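Local coordinates for uncharacterized protein ScGH5_18 (Streptomyces cattleya, PDB 7LR8) that probably hydrolyses the beta-1,4 bond of the Man-GlcNAc core disaccharide from N-glycans, as a family GH5 glycoside hydrolase, at residues S225-G230 with T240-H245; N229-R234 with C376-A381; G127-L132 with R178-A183; L146-G151 with R191-A196. The protein carries 1 engineered substitution. All blocks are in the same frame, centred on the assembly; numbering follows the deposited sequence. Where two conformers were deposited one is given.

Four contacts sample a GH5 (beta/alpha)8 barrel and its C-terminal extension. Contacts 3 and 4 interleave along the chain: helix 122-139 leads into strand 145-152, then helix 170-187 and strand 194-196, so the two helices pack together while the two strands pair on the inner side of these helices, centres 11 Å apart and in touch. Contacts 1 and 2 follow, sharing Asn229 and Gly230 in the loop after strand 221-225, with centres 8 Å apart; contact 2 then spans 142 residues to the C-terminal part. The two groups lie on opposite sides of the chain's centre, contacts 1 and 3 about 33 Å apart between centres, and the bound disaccharide meets residues of contact 1.

Contact 1: residues S225-G230 with T240-H245. With BMA (beta-D-mannopyranose), chain D; NAG (2-acetamido-2-deoxy-beta-D-glucopyranose), chain C.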
loop_
_atom_site.group_PDB
_atom_site.type_symbol
_atom_site.label_atom_id
_atom_site.label_comp_id
_atom_site.label_asym_id
_atom_site.label_seq_id
_atom_site.Cartn_x
_atom_site.Cartn_y
_atom_site.Cartn_z
ATOM N N SER B 225 20.321 -16.406 -5.410
ATOM C CA SER B 225 20.266 -17.827 -5.762
ATOM C C SER B 225 19.193 -18.550 -4.950
ATOM O O SER B 225 19.328 -18.706 -3.730
ATOM C CB SER B 225 21.620 -18.487 -5.541
ATOM O OG SER B 225 21.531 -19.858 -5.895
ATOM N N TRP B 226 18.162 -19.040 -5.635
ATOM C CA TRP B 226 16.999 -19.637 -4.977
ATOM C C TRP B 226 16.612 -20.913 -5.703
ATOM O O TRP B 226 16.042 -20.858 -6.801
ATOM C CB TRP B 226 15.833 -18.646 -4.939
ATOM C CG TRP B 226 16.101 -17.555 -3.976
ATOM C CD1 TRP B 226 16.472 -16.268 -4.263
ATOM C CD2 TRP B 226 16.057 -17.656 -2.556
ATOM N NE1 TRP B 226 16.640 -15.555 -3.097
ATOM C CE2 TRP B 226 16.417 -16.396 -2.033
ATOM C CE3 TRP B 226 15.782 -18.700 -1.672
ATOM C CZ2 TRP B 226 16.459 -16.145 -0.663
ATOM C CZ3 TRP B 226 15.830 -18.452 -0.304
ATOM C CH2 TRP B 226 16.175 -17.194 0.186
ATOM N N VAL B 227 16.889 -22.066 -5.075
ATOM C CA VAL B 227 16.721 -23.354 -5.750
ATOM C C VAL B 227 15.276 -23.827 -5.818
ATOM O O VAL B 227 15.025 -24.910 -6.359
ATOM C CB VAL B 227 17.611 -24.435 -5.094
ATOM C CG1 VAL B 227 19.079 -24.048 -5.226
ATOM C CG2 VAL B 227 17.246 -24.661 -3.639
ATOM N N PHE B 228 14.309 -23.047 -5.314
ATOM C CA PHE B 228 12.911 -23.351 -5.595
ATOM C C PHE B 228 12.486 -22.878 -6.984
ATOM O O PHE B 228 11.305 -22.992 -7.338
ATOM C CB PHE B 228 11.977 -22.755 -4.523
ATOM C CG PHE B 228 12.139 -21.268 -4.291
ATOM C CD1 PHE B 228 11.984 -20.349 -5.322
ATOM C CD2 PHE B 228 12.410 -20.791 -3.019
ATOM C CE1 PHE B 228 12.126 -18.986 -5.093
ATOM C CE2 PHE B 228 12.557 -19.440 -2.783
ATOM C CZ PHE B 228 12.406 -18.530 -3.821
ATOM N N ASN B 229 13.427 -22.378 -7.775
ATOM C CA ASN B 229 13.170 -21.846 -9.106
ATOM C C ASN B 229 13.053 -22.928 -10.176
ATOM O O ASN B 229 13.168 -22.612 -11.367
ATOM C CB ASN B 229 14.281 -20.865 -9.482
ATOM C CG ASN B 229 15.627 -21.540 -9.651
ATOM O OD1 ASN B 229 15.756 -22.772 -9.529
ATOM N ND2 ASN B 229 16.646 -20.741 -9.928
ATOM N N GLY B 230 12.887 -24.193 -9.780
ATOM C CA GLY B 230 12.893 -25.317 -10.691
ATOM C C GLY B 230 14.103 -26.212 -10.543
ATOM O O GLY B 230 14.079 -27.353 -11.022
ATOM N N THR B 240 23.804 -32.392 -7.358
ATOM C CA THR B 240 24.891 -31.459 -7.627
ATOM C C THR B 240 24.350 -30.106 -8.078
ATOM O O THR B 240 24.849 -29.057 -7.647
ATOM C CB THR B 240 25.829 -32.051 -8.682
ATOM O OG1 THR B 240 26.320 -33.322 -8.233
ATOM C CG2 THR B 240 27.006 -31.125 -8.943
ATOM N N ALA B 241 23.310 -30.108 -8.925
ATOM C CA ALA B 241 22.762 -28.849 -9.431
ATOM C C ALA B 241 22.210 -27.986 -8.306
ATOM O O ALA B 241 22.350 -26.758 -8.328
ATOM C CB ALA B 241 21.663 -29.114 -10.467
ATOM N N THR B 242 21.567 -28.606 -7.316
ATOM C CA THR B 242 21.016 -27.813 -6.225
ATOM C C THR B 242 22.129 -27.210 -5.372
ATOM O O THR B 242 22.041 -26.045 -4.970
ATOM C CB THR B 242 20.069 -28.674 -5.392
ATOM O OG1 THR B 242 18.903 -28.971 -6.176
ATOM C CG2 THR B 242 19.636 -27.951 -4.131
ATOM N N ALA B 243 23.206 -27.967 -5.138
ATOM C CA ALA B 243 24.309 -27.472 -4.310
ATOM C C ALA B 243 25.148 -26.429 -5.034
ATOM O O ALA B 243 25.783 -25.586 -4.389
ATOM C CB ALA B 243 25.205 -28.629 -3.871
ATOM N N GLN B 244 25.203 -26.492 -6.358
ATOM C CA GLN B 244 26.073 -25.628 -7.135
ATOM C C GLN B 244 25.322 -24.465 -7.767
ATOM O O GLN B 244 25.915 -23.697 -8.533
ATOM C CB GLN B 244 26.777 -26.457 -8.218
ATOM C CG GLN B 244 27.787 -27.494 -7.682
ATOM C CD GLN B 244 29.132 -26.867 -7.365
ATOM O OE1 GLN B 244 29.442 -25.768 -7.830
ATOM N NE2 GLN B 244 29.942 -27.569 -6.588
ATOM N N HIS B 245 24.030 -24.313 -7.472
ATOM C CA HIS B 245 23.252 -23.313 -8.189
ATOM C C HIS B 245 23.800 -21.909 -7.961
ATOM O O HIS B 245 23.862 -21.101 -8.896
ATOM C CB HIS B 245 21.777 -23.401 -7.786
ATOM C CG HIS B 245 20.904 -22.443 -8.537
ATOM N ND1 HIS B 245 20.712 -21.133 -8.138
ATOM C CD2 HIS B 245 20.223 -22.588 -9.698
ATOM C CE1 HIS B 245 19.926 -20.525 -9.009
ATOM N NE2 HIS B 245 19.626 -21.380 -9.970
HETATM C C1 BMA D . 13.671 -13.265 -2.740
HETATM C C2 BMA D . 13.828 -12.173 -1.634
HETATM C C3 BMA D . 12.562 -12.136 -0.803
HETATM C C4 BMA D . 12.121 -13.609 -0.398
HETATM C C5 BMA D . 13.216 -14.649 -0.768
HETATM C C6 BMA D . 12.805 -16.079 -0.498
HETATM O O2 BMA D . 14.059 -10.888 -2.190
HETATM O O3 BMA D . 11.521 -11.394 -1.487
HETATM O O4 BMA D . 11.898 -13.632 0.984
HETATM O O5 BMA D . 13.488 -14.586 -2.180
HETATM O O6 BMA D . 11.641 -16.354 -1.316
HETATM C C1 NAG C . 10.174 -14.985 -6.363
HETATM C C2 NAG C . 9.476 -14.453 -5.111
HETATM C C3 NAG C . 10.360 -13.417 -4.404
HETATM C C4 NAG C . 11.770 -13.957 -4.170
HETATM C C5 NAG C . 12.324 -14.450 -5.508
HETATM C C6 NAG C . 13.705 -15.055 -5.448
HETATM C C7 NAG C . 7.041 -14.174 -4.843
HETATM C C8 NAG C . 5.812 -13.484 -5.367
HETATM N N2 NAG C . 8.189 -13.876 -5.465
HETATM O O1 NAG C . 9.408 -16.009 -6.904
HETATM O O3 NAG C . 9.767 -13.033 -3.170
HETATM O O4 NAG C . 12.564 -12.907 -3.619
HETATM O O5 NAG C . 11.462 -15.474 -6.022
HETATM O O6 NAG C . 14.191 -15.333 -6.755
HETATM O O7 NAG C . 6.996 -14.957 -3.896
#
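Ser225 and His245 join their polar atoms: OG of the serine lies 2.7 Å from ND1 of the imidazole, near the ring plane, in a hydrogen bond that either could donate. His245 leaves helix 240-253 with CG anti to its backbone N (chi1 -177°), which brings CG, and with it the root of the ring, toward the loop after strand 221-225. CB rests 3.8 Å from CG1 of Val227, and CG lies close to the same methyl. Farther out, CE1 comes within 3.4 Å of ND2 of Asn229, and NE2 at the tip stands 3.0 Å from that same nitrogen. The two side chains meet tip to tip, amide and ring planes 71° apart. The amide has partners of its own, Thr231 at OD1 and Asp199 at ND2.

Beside the ring, Val227 presses on the helix: CG1 is 3.6 Å from the carbonyl O of Thr242, and its methyls lie across CG2 of that threonine. Thr242 OG1 is bonded to Gly236 O. Within the type I turn from Trp226 to Asn229, Trp226 and Phe228 serve the sugars instead. BMA O5 lies over one indole face, toward the rim and 3.4 Å from Trp226 NE1, with BMA C5 and C6 near the six-membered part; NE1 is hydrogen-bonded to Glu268. Phe228 offers its edge to both sugars, CZ 3.4 Å from BMA O6. A loop after barrel strand 221-225 whose Ser225, Val227 and Asn229 pack on helix 240-253 while Trp226 and Phe228 meet the bound sugars is the layout of a (beta/alpha)8 glycosidase pocket.

Contact 2: residues N229-R234 with C376-A381; sequences NGTAQR and CAPGGA
Pro378 pushes its ring against the start of helix 231-235, and the van der Waals packing is centred there, proline CG against two oxygens. CG of the proline is 3.4 Å from OG1 of Thr231 and 3.8 Å from OD1 of Asn229, both side chains lying across the ring at about a right angle. CB of Pro378 covers the backbone of Gly230, 4.0 Å from its C atom. Tyr203 and Phe383 add their rings to the surroundings of the proline.

Polar bonds stay within the helix start. OD1 of Asn229 accepts twice: from OG1 of Thr231 at 2.8 Å, in the carbonyl plane and on a lone pair, and from N of Thr231 at 3.0 Å, somewhat tilted from that plane. The second bond makes an Asx turn, which leads the chain through the N-cap Gly230 into the helix. An alanine in place of Asn229 would probably leave N and OG1 of Thr231 without this acceptor and Asp199 without its amide donor.

Facing it, Ala377 to Gly380 form a type II turn with proline and glycine at its corner; it precedes helix 381-391 of the C-terminal part, so the contact ties that part to the barrel. Gly379 has phi 88°, and a CB there would run into the guanidinium of Arg234.

The charged group makes a flat contact. CG of Arg234 is anti to the backbone N (chi1 179°), and a bend at chi3 (-56°) places NE; one guanidinium face covers CA of Gly379, offset toward the rim, and CD lies 3.8 Å from that CA. Gly379 N bonds to Tyr235 OH.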
loop_
_atom_site.group_PDB
_atom_site.type_symbol
_atom_site.label_atom_id
_atom_site.label_comp_id
_atom_site.label_asym_id
_atom_site.label_seq_id
_atom_site.Cartn_x
_atom_site.Cartn_y
_atom_site.Cartn_z
ATOM N N ASN B 229 13.427 -22.378 -7.775
ATOM C CA ASN B 229 13.170 -21.846 -9.106
ATOM C C ASN B 229 13.053 -22.928 -10.176
ATOM O O ASN B 229 13.168 -22.612 -11.367
ATOM C CB ASN B 229 14.281 -20.865 -9.482
ATOM C CG ASN B 229 15.627 -21.540 -9.651
ATOM O OD1 ASN B 229 15.756 -22.772 -9.529
ATOM N ND2 ASN B 229 16.646 -20.741 -9.928
ATOM N N GLY B 230 12.887 -24.193 -9.780
ATOM C CA GLY B 230 12.893 -25.317 -10.691
ATOM C C GLY B 230 14.103 -26.212 -10.543
ATOM O O GLY B 230 14.079 -27.353 -11.022
ATOM N N THR B 231 15.160 -25.724 -9.887
ATOM C CA THR B 231 16.377 -26.514 -9.757
ATOM C C THR B 231 16.150 -27.726 -8.872
ATOM O O THR B 231 16.420 -28.863 -9.276
ATOM C CB THR B 231 17.509 -25.660 -9.191
ATOM O OG1 THR B 231 17.790 -24.564 -10.080
ATOM C CG2 THR B 231 18.747 -26.527 -9.019
ATOM N N ALA B 232 15.664 -27.503 -7.650
ATOM C CA ALA B 232 15.404 -28.630 -6.755
ATOM C C ALA B 232 14.326 -29.551 -7.313
ATOM O O ALA B 232 14.418 -30.778 -7.187
ATOM C CB ALA B 232 15.006 -28.122 -5.371
ATOM N N GLN B 233 13.288 -28.979 -7.926
ATOM C CA GLN B 233 12.184 -29.792 -8.419
ATOM C C GLN B 233 12.643 -30.739 -9.519
ATOM O O GLN B 233 12.195 -31.888 -9.589
ATOM C CB GLN B 233 11.061 -28.886 -8.926
ATOM C CG GLN B 233 10.434 -28.024 -7.845
ATOM C CD GLN B 233 11.039 -26.625 -7.754
ATOM O OE1 GLN B 233 12.247 -26.427 -7.949
ATOM N NE2 GLN B 233 10.200 -25.652 -7.434
ATOM N N ARG B 234 13.538 -30.274 -10.388
ATOM C CA ARG B 234 13.944 -31.064 -11.543
ATOM C C ARG B 234 15.074 -32.032 -11.221
ATOM O O ARG B 234 15.033 -33.194 -11.638
ATOM C CB ARG B 234 14.371 -30.133 -12.684
ATOM C CG ARG B 234 14.845 -30.866 -13.927
ATOM C CD ARG B 234 15.101 -29.893 -15.058
ATOM N NE ARG B 234 13.918 -29.090 -15.350
ATOM C CZ ARG B 234 13.129 -29.275 -16.403
ATOM N NH1 ARG B 234 13.396 -30.239 -17.273
ATOM N NH2 ARG B 234 12.075 -28.491 -16.587
ATOM N N CYS B 376 19.861 -20.969 -20.176
ATOM C CA CYS B 376 20.574 -20.854 -18.914
ATOM C C CYS B 376 19.740 -21.295 -17.724
ATOM O O CYS B 376 20.298 -21.472 -16.634
ATOM C CB CYS B 376 21.030 -19.409 -18.696
ATOM S SG CYS B 376 22.166 -18.796 -19.960
ATOM N N ALA B 377 18.429 -21.460 -17.907
ATOM C CA ALA B 377 17.521 -21.802 -16.829
ATOM C C ALA B 377 17.611 -23.288 -16.512
ATOM O O ALA B 377 18.144 -24.066 -17.307
ATOM C CB ALA B 377 16.090 -21.441 -17.221
ATOM N N PRO B 378 17.109 -23.707 -15.351
ATOM C CA PRO B 378 17.013 -25.146 -15.069
ATOM C C PRO B 378 16.344 -25.887 -16.219
ATOM O O PRO B 378 15.319 -25.456 -16.749
ATOM C CB PRO B 378 16.171 -25.197 -13.789
ATOM C CG PRO B 378 16.490 -23.894 -13.094
ATOM C CD PRO B 378 16.689 -22.885 -14.196
ATOM N N GLY B 379 16.942 -27.010 -16.620
ATOM C CA GLY B 379 16.493 -27.734 -17.791
ATOM C C GLY B 379 17.127 -27.288 -19.093
ATOM O O GLY B 379 17.031 -28.016 -20.090
ATOM N N GLY B 380 17.789 -26.119 -19.108
ATOM C CA GLY B 380 18.371 -25.596 -20.326
ATOM C C GLY B 380 19.734 -26.187 -20.638
ATOM O O GLY B 380 20.419 -26.745 -19.778
ATOM N N ALA B 381 20.138 -26.040 -21.903
ATOM C CA ALA B 381 21.347 -26.715 -22.366
ATOM C C ALA B 381 22.597 -26.144 -21.708
ATOM O O ALA B 381 23.542 -26.887 -21.425
ATOM C CB ALA B 381 21.456 -26.627 -23.889
#

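Contact 3: residues G127-L132 with R178-A183; sequences GQAEYL and RRMLDA. With AE3 (2-(2-ethoxyethoxy)ethanol), chain F.
Met180 reaches helix 122-139 through a doubly bent chain: chi2 of -59° puts SD against two residues, and an uncommon chi3 of 103° turns CE to Ala129. SD touches both CB of Gln128, at 3.7 Å, and CD1 of Leu132, also at 3.7 Å, while CE is 4.0 Å from CB of Ala129. Leu132 crosses Met180 at about a right angle. One turn on, Ala183 lays CB 3.4 Å from the carbonyl O of Ala129 and 3.9 Å from its CB. Such small residues let the segment axes come within 8.5 Å; they run the same way at a signed crossing of -30°, as neighbouring helices around a (beta/alpha)8 barrel lie.

At the outer end Arg179 extends to a bound 2-(2-ethoxyethoxy)ethanol, with NH1 donating to its O4 over 3.0 Å. An alanine at Arg179 would probably leave that O4 without its donor and open one side of this small-molecule pocket, which Phe119, Thr120, Pro122 and Val125 also line. NE2 of Gln128 donates to Leu118 O. The two segments thus meet through methyl, sulfur and methylene surfaces, while a directed bond, Trp176 NE1 to Gln128 OE1, joins the same helices beside them.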
loop_
_atom_site.group_PDB
_atom_site.type_symbol
_atom_site.label_atom_id
_atom_site.label_comp_id
_atom_site.label_asym_id
_atom_site.label_seq_id
_atom_site.Cartn_x
_atom_site.Cartn_y
_atom_site.Cartn_z
ATOM N N GLY B 127 10.407 11.156 -8.273
ATOM C CA GLY B 127 10.222 10.875 -6.859
ATOM C C GLY B 127 11.143 9.782 -6.348
ATOM O O GLY B 127 11.674 9.881 -5.238
ATOM N N GLN B 128 11.334 8.726 -7.146
ATOM C CA GLN B 128 12.230 7.630 -6.754
ATOM C C GLN B 128 13.669 8.108 -6.665
ATOM O O GLN B 128 14.396 7.737 -5.731
ATOM C CB GLN B 128 12.155 6.481 -7.751
ATOM C CG GLN B 128 10.818 5.779 -7.845
ATOM C CD GLN B 128 10.733 4.995 -9.125
ATOM O OE1 GLN B 128 11.385 5.347 -10.111
ATOM N NE2 GLN B 128 9.950 3.921 -9.123
ATOM N N ALA B 129 14.100 8.928 -7.635
ATOM C CA ALA B 129 15.467 9.438 -7.639
ATOM C C ALA B 129 15.735 10.294 -6.413
ATOM O O ALA B 129 16.804 10.191 -5.801
ATOM C CB ALA B 129 15.728 10.230 -8.929
ATOM N N GLU B 130 14.777 11.147 -6.032
ATOM C CA GLU B 130 14.993 12.005 -4.870
ATOM C C GLU B 130 15.033 11.187 -3.586
ATOM O O GLU B 130 15.808 11.495 -2.669
ATOM C CB GLU B 130 13.900 13.077 -4.798
ATOM C CG GLU B 130 14.049 14.100 -3.662
ATOM C CD GLU B 130 15.412 14.815 -3.597
ATOM O OE1 GLU B 130 16.210 14.810 -4.569
ATOM O OE2 GLU B 130 15.689 15.381 -2.532
ATOM N N TYR B 131 14.207 10.140 -3.515
ATOM C CA TYR B 131 14.215 9.221 -2.383
ATOM C C TYR B 131 15.571 8.530 -2.232
ATOM O O TYR B 131 16.163 8.536 -1.146
ATOM C CB TYR B 131 13.083 8.207 -2.586
ATOM C CG TYR B 131 13.093 6.960 -1.745
ATOM C CD1 TYR B 131 12.914 7.005 -0.368
ATOM C CD2 TYR B 131 13.266 5.723 -2.343
ATOM C CE1 TYR B 131 12.903 5.830 0.395
ATOM C CE2 TYR B 131 13.262 4.533 -1.581
ATOM C CZ TYR B 131 13.086 4.606 -0.216
ATOM O OH TYR B 131 13.059 3.453 0.551
ATOM N N LEU B 132 16.091 7.953 -3.320
ATOM C CA LEU B 132 17.376 7.255 -3.242
ATOM C C LEU B 132 18.514 8.218 -2.925
ATOM O O LEU B 132 19.388 7.908 -2.108
ATOM C CB LEU B 132 17.668 6.515 -4.548
ATOM C CG LEU B 132 16.777 5.337 -4.939
ATOM C CD1 LEU B 132 17.225 4.802 -6.289
ATOM C CD2 LEU B 132 16.845 4.249 -3.879
ATOM N N ARG B 178 20.089 3.542 -14.852
ATOM C CA ARG B 178 21.151 4.547 -14.846
ATOM C C ARG B 178 20.714 5.803 -14.106
ATOM O O ARG B 178 21.511 6.420 -13.385
ATOM C CB ARG B 178 21.572 4.887 -16.275
ATOM C CG ARG B 178 22.637 3.941 -16.805
ATOM C CD ARG B 178 23.023 4.262 -18.235
ATOM N NE ARG B 178 22.008 3.793 -19.171
ATOM C CZ ARG B 178 22.062 2.628 -19.808
ATOM N NH1 ARG B 178 21.089 2.283 -20.639
ATOM N NH2 ARG B 178 23.090 1.815 -19.619
ATOM N N ARG B 179 19.449 6.195 -14.269
ATOM C CA ARG B 179 18.946 7.364 -13.557
ATOM C C ARG B 179 18.904 7.114 -12.054
ATOM O O ARG B 179 19.282 7.989 -11.266
ATOM C CB ARG B 179 17.564 7.733 -14.078
ATOM C CG ARG B 179 16.975 8.945 -13.408
ATOM C CD ARG B 179 15.991 9.622 -14.319
ATOM N NE ARG B 179 15.452 10.809 -13.677
ATOM C CZ ARG B 179 14.305 11.381 -14.018
ATOM N NH1 ARG B 179 13.581 10.871 -15.008
ATOM N NH2 ARG B 179 13.890 12.460 -13.368
ATOM N N MET B 180 18.440 5.932 -11.640
ATOM C CA MET B 180 18.428 5.596 -10.218
ATOM C C MET B 180 19.836 5.598 -9.642
ATOM O O MET B 180 20.078 6.163 -8.568
ATOM C CB MET B 180 17.759 4.240 -9.992
ATOM C CG MET B 180 16.267 4.201 -10.360
ATOM S SD MET B 180 15.272 5.403 -9.424
ATOM C CE MET B 180 15.033 6.660 -10.666
ATOM N N LEU B 181 20.784 4.975 -10.349
ATOM C CA LEU B 181 22.141 4.873 -9.816
ATOM C C LEU B 181 22.868 6.216 -9.817
ATOM O O LEU B 181 23.669 6.481 -8.910
ATOM C CB LEU B 181 22.930 3.836 -10.607
ATOM C CG LEU B 181 22.475 2.419 -10.248
ATOM C CD1 LEU B 181 22.807 1.475 -11.372
ATOM C CD2 LEU B 181 23.120 1.951 -8.924
ATOM N N ASP B 182 22.614 7.074 -10.812
ATOM C CA ASP B 182 23.174 8.421 -10.767
ATOM C C ASP B 182 22.683 9.167 -9.531
ATOM O O ASP B 182 23.443 9.914 -8.907
ATOM C CB ASP B 182 22.814 9.205 -12.033
ATOM C CG ASP B 182 23.571 8.736 -13.269
ATOM O OD1 ASP B 182 24.557 7.980 -13.139
ATOM O OD2 ASP B 182 23.170 9.131 -14.388
ATOM N N ALA B 183 21.415 8.969 -9.157
ATOM C CA ALA B 183 20.894 9.607 -7.953
ATOM C C ALA B 183 21.590 9.085 -6.704
ATOM O O ALA B 183 21.946 9.869 -5.814
ATOM C CB ALA B 183 19.387 9.393 -7.851
HETATM C C1 AE3 F . 14.138 13.277 -18.953
HETATM C C2 AE3 F . 12.732 12.920 -19.427
HETATM O O2 AE3 F . 11.874 12.815 -18.328
HETATM C C3 AE3 F . 11.003 11.726 -18.410
HETATM C C4 AE3 F . 11.388 10.701 -17.346
HETATM O O3 AE3 F . 11.025 9.417 -17.768
HETATM C C5 AE3 F . 11.262 8.414 -16.821
HETATM C C6 AE3 F . 12.551 7.667 -17.161
HETATM O O4 AE3 F . 13.643 8.307 -16.559
#

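Contact 4: residues L146-G151 with R191-A196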
loop_
_atom_site.group_PDB
_atom_site.type_symbol
_atom_site.label_atom_id
_atom_site.label_comp_id
_atom_site.label_asym_id
_atom_site.label_seq_id
_atom_site.Cartn_x
_atom_site.Cartn_y
_atom_site.Cartn_z
ATOM N N LEU B 146 28.001 1.022 3.074
ATOM C CA LEU B 146 28.586 0.482 1.852
ATOM C C LEU B 146 28.084 1.230 0.629
ATOM O O LEU B 146 28.866 1.572 -0.262
ATOM C CB LEU B 146 28.253 -1.006 1.715
ATOM C CG LEU B 146 28.880 -1.996 2.687
ATOM C CD1 LEU B 146 28.192 -3.354 2.548
ATOM C CD2 LEU B 146 30.366 -2.102 2.413
ATOM N N GLY B 147 26.781 1.467 0.561
ATOM C CA GLY B 147 26.171 2.093 -0.590
ATOM C C GLY B 147 24.743 1.603 -0.713
ATOM O O GLY B 147 24.214 0.963 0.191
ATOM N N MET B 148 24.143 1.909 -1.860
ATOM C CA MET B 148 22.747 1.589 -2.135
ATOM C C MET B 148 22.625 0.462 -3.148
ATOM O O MET B 148 23.406 0.383 -4.100
ATOM C CB MET B 148 21.997 2.803 -2.704
ATOM C CG MET B 148 22.065 4.070 -1.896
ATOM S SD MET B 148 21.210 3.929 -0.331
ATOM C CE MET B 148 19.541 3.556 -0.833
ATOM N N THR B 149 21.612 -0.385 -2.958
ATOM C CA THR B 149 21.060 -1.212 -4.021
ATOM C C THR B 149 19.731 -0.586 -4.418
ATOM O O THR B 149 18.951 -0.203 -3.545
ATOM C CB THR B 149 20.871 -2.658 -3.544
ATOM O OG1 THR B 149 22.150 -3.222 -3.214
ATOM C CG2 THR B 149 20.224 -3.517 -4.626
ATOM N N VAL B 150 19.490 -0.438 -5.727
ATOM C CA VAL B 150 18.333 0.344 -6.174
ATOM C C VAL B 150 17.046 -0.164 -5.524
ATOM O O VAL B 150 16.265 0.620 -4.966
ATOM C CB VAL B 150 18.237 0.344 -7.711
ATOM C CG1 VAL B 150 16.871 0.888 -8.157
ATOM C CG2 VAL B 150 19.373 1.177 -8.298
ATOM N N GLY B 151 16.826 -1.479 -5.553
ATOM C CA GLY B 151 15.672 -2.064 -4.872
ATOM C C GLY B 151 15.690 -3.573 -5.031
ATOM O O GLY B 151 16.265 -4.117 -5.978
ATOM N N ARG B 191 30.670 5.635 -3.221
ATOM C CA ARG B 191 30.248 4.437 -2.514
ATOM C C ARG B 191 29.788 3.375 -3.516
ATOM O O ARG B 191 29.766 3.592 -4.732
ATOM C CB ARG B 191 29.159 4.781 -1.498
ATOM C CG ARG B 191 29.644 4.885 -0.050
ATOM C CD ARG B 191 30.911 5.723 0.074
ATOM N NE ARG B 191 30.700 7.112 -0.318
ATOM C CZ ARG B 191 30.362 8.083 0.524
ATOM N NH1 ARG B 191 30.204 9.330 0.082
ATOM N NH2 ARG B 191 30.182 7.809 1.809
ATOM N N LEU B 192 29.420 2.205 -2.997
ATOM C CA LEU B 192 29.167 1.015 -3.812
ATOM C C LEU B 192 27.687 0.968 -4.169
ATOM O O LEU B 192 26.870 0.485 -3.387
ATOM C CB LEU B 192 29.591 -0.241 -3.058
ATOM C CG LEU B 192 29.502 -1.581 -3.794
ATOM C CD1 LEU B 192 30.630 -1.664 -4.803
ATOM C CD2 LEU B 192 29.549 -2.771 -2.828
ATOM N N HIS B 193 27.335 1.469 -5.352
ATOM C CA HIS B 193 25.940 1.556 -5.773
ATOM C C HIS B 193 25.693 0.577 -6.910
ATOM O O HIS B 193 26.428 0.572 -7.907
ATOM C CB HIS B 193 25.568 2.982 -6.198
ATOM C CG HIS B 193 25.878 4.007 -5.154
ATOM N ND1 HIS B 193 25.421 3.902 -3.855
ATOM C CD2 HIS B 193 26.624 5.138 -5.205
ATOM C CE1 HIS B 193 25.859 4.939 -3.158
ATOM N NE2 HIS B 193 26.598 5.697 -3.951
ATOM N N LEU B 194 24.653 -0.236 -6.757
ATOM C CA LEU B 194 24.358 -1.319 -7.678
ATOM C C LEU B 194 22.847 -1.497 -7.761
ATOM O O LEU B 194 22.076 -0.852 -7.045
ATOM C CB LEU B 194 25.009 -2.628 -7.212
ATOM C CG LEU B 194 24.483 -3.124 -5.860
ATOM C CD1 LEU B 194 24.312 -4.638 -5.865
ATOM C CD2 LEU B 194 25.410 -2.721 -4.702
ATOM N N HIS B 195 22.429 -2.422 -8.614
ATOM C CA HIS B 195 21.048 -2.871 -8.660
ATOM C C HIS B 195 21.070 -4.390 -8.604
ATOM O O HIS B 195 22.098 -5.017 -8.873
ATOM C CB HIS B 195 20.328 -2.349 -9.921
ATOM C CG HIS B 195 20.790 -2.992 -11.191
ATOM N ND1 HIS B 195 20.072 -3.984 -11.823
ATOM C CD2 HIS B 195 21.894 -2.785 -11.944
ATOM C CE1 HIS B 195 20.715 -4.364 -12.912
ATOM N NE2 HIS B 195 21.823 -3.649 -13.010
ATOM N N ALA B 196 19.936 -4.983 -8.221
ATOM C CA ALA B 196 19.892 -6.405 -7.879
ATOM C C ALA B 196 18.588 -6.983 -8.399
ATOM O O ALA B 196 17.519 -6.693 -7.852
ATOM C CB ALA B 196 20.004 -6.619 -6.371
HETATM O O HOH W 1 17.550 -3.371 -8.250
#
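Leu194 bonds the strand 145-152 on both sides of Thr149: its N donates to Met148 O at 3.0 Å, and its O accepts from Val150 N at 2.9 Å, the pattern of a parallel bridge. Leu192 N adds a bond to Leu146 O. Between them a side chain steps in, ND1 of His193 accepting from Met148 N at 3.1 Å, with the donor in the ring plane. NE2 of the same ring bonds to Ala188 O, consistent with a proton on NE2. Gly147 leaves room: a CB there would lie 2.0 Å from Leu192 O. At the far end a water links Gly151 O to Ala196 N.

Side chains settle to two sides. Thr149 holds CG2 anti to the backbone N, which places that methyl 3.6 Å from CB of Ala196; its OG1 (chi1 -63°), packed 3.5 Å from CG of Leu194, is held by Asn92 and Gln267. On the other side CG2 of Val150 meets CB of His195 at 4.0 Å. The short strand axes are inclined by 47°, and the one bridge is Thr149 with Leu194. Strand 90-94 binds the other edge of 145-152; Leu194 and Ala196 face strand 264-269 across the barrel interior, while Met148, Val150, His193 and His195 face helix 170-187 outside.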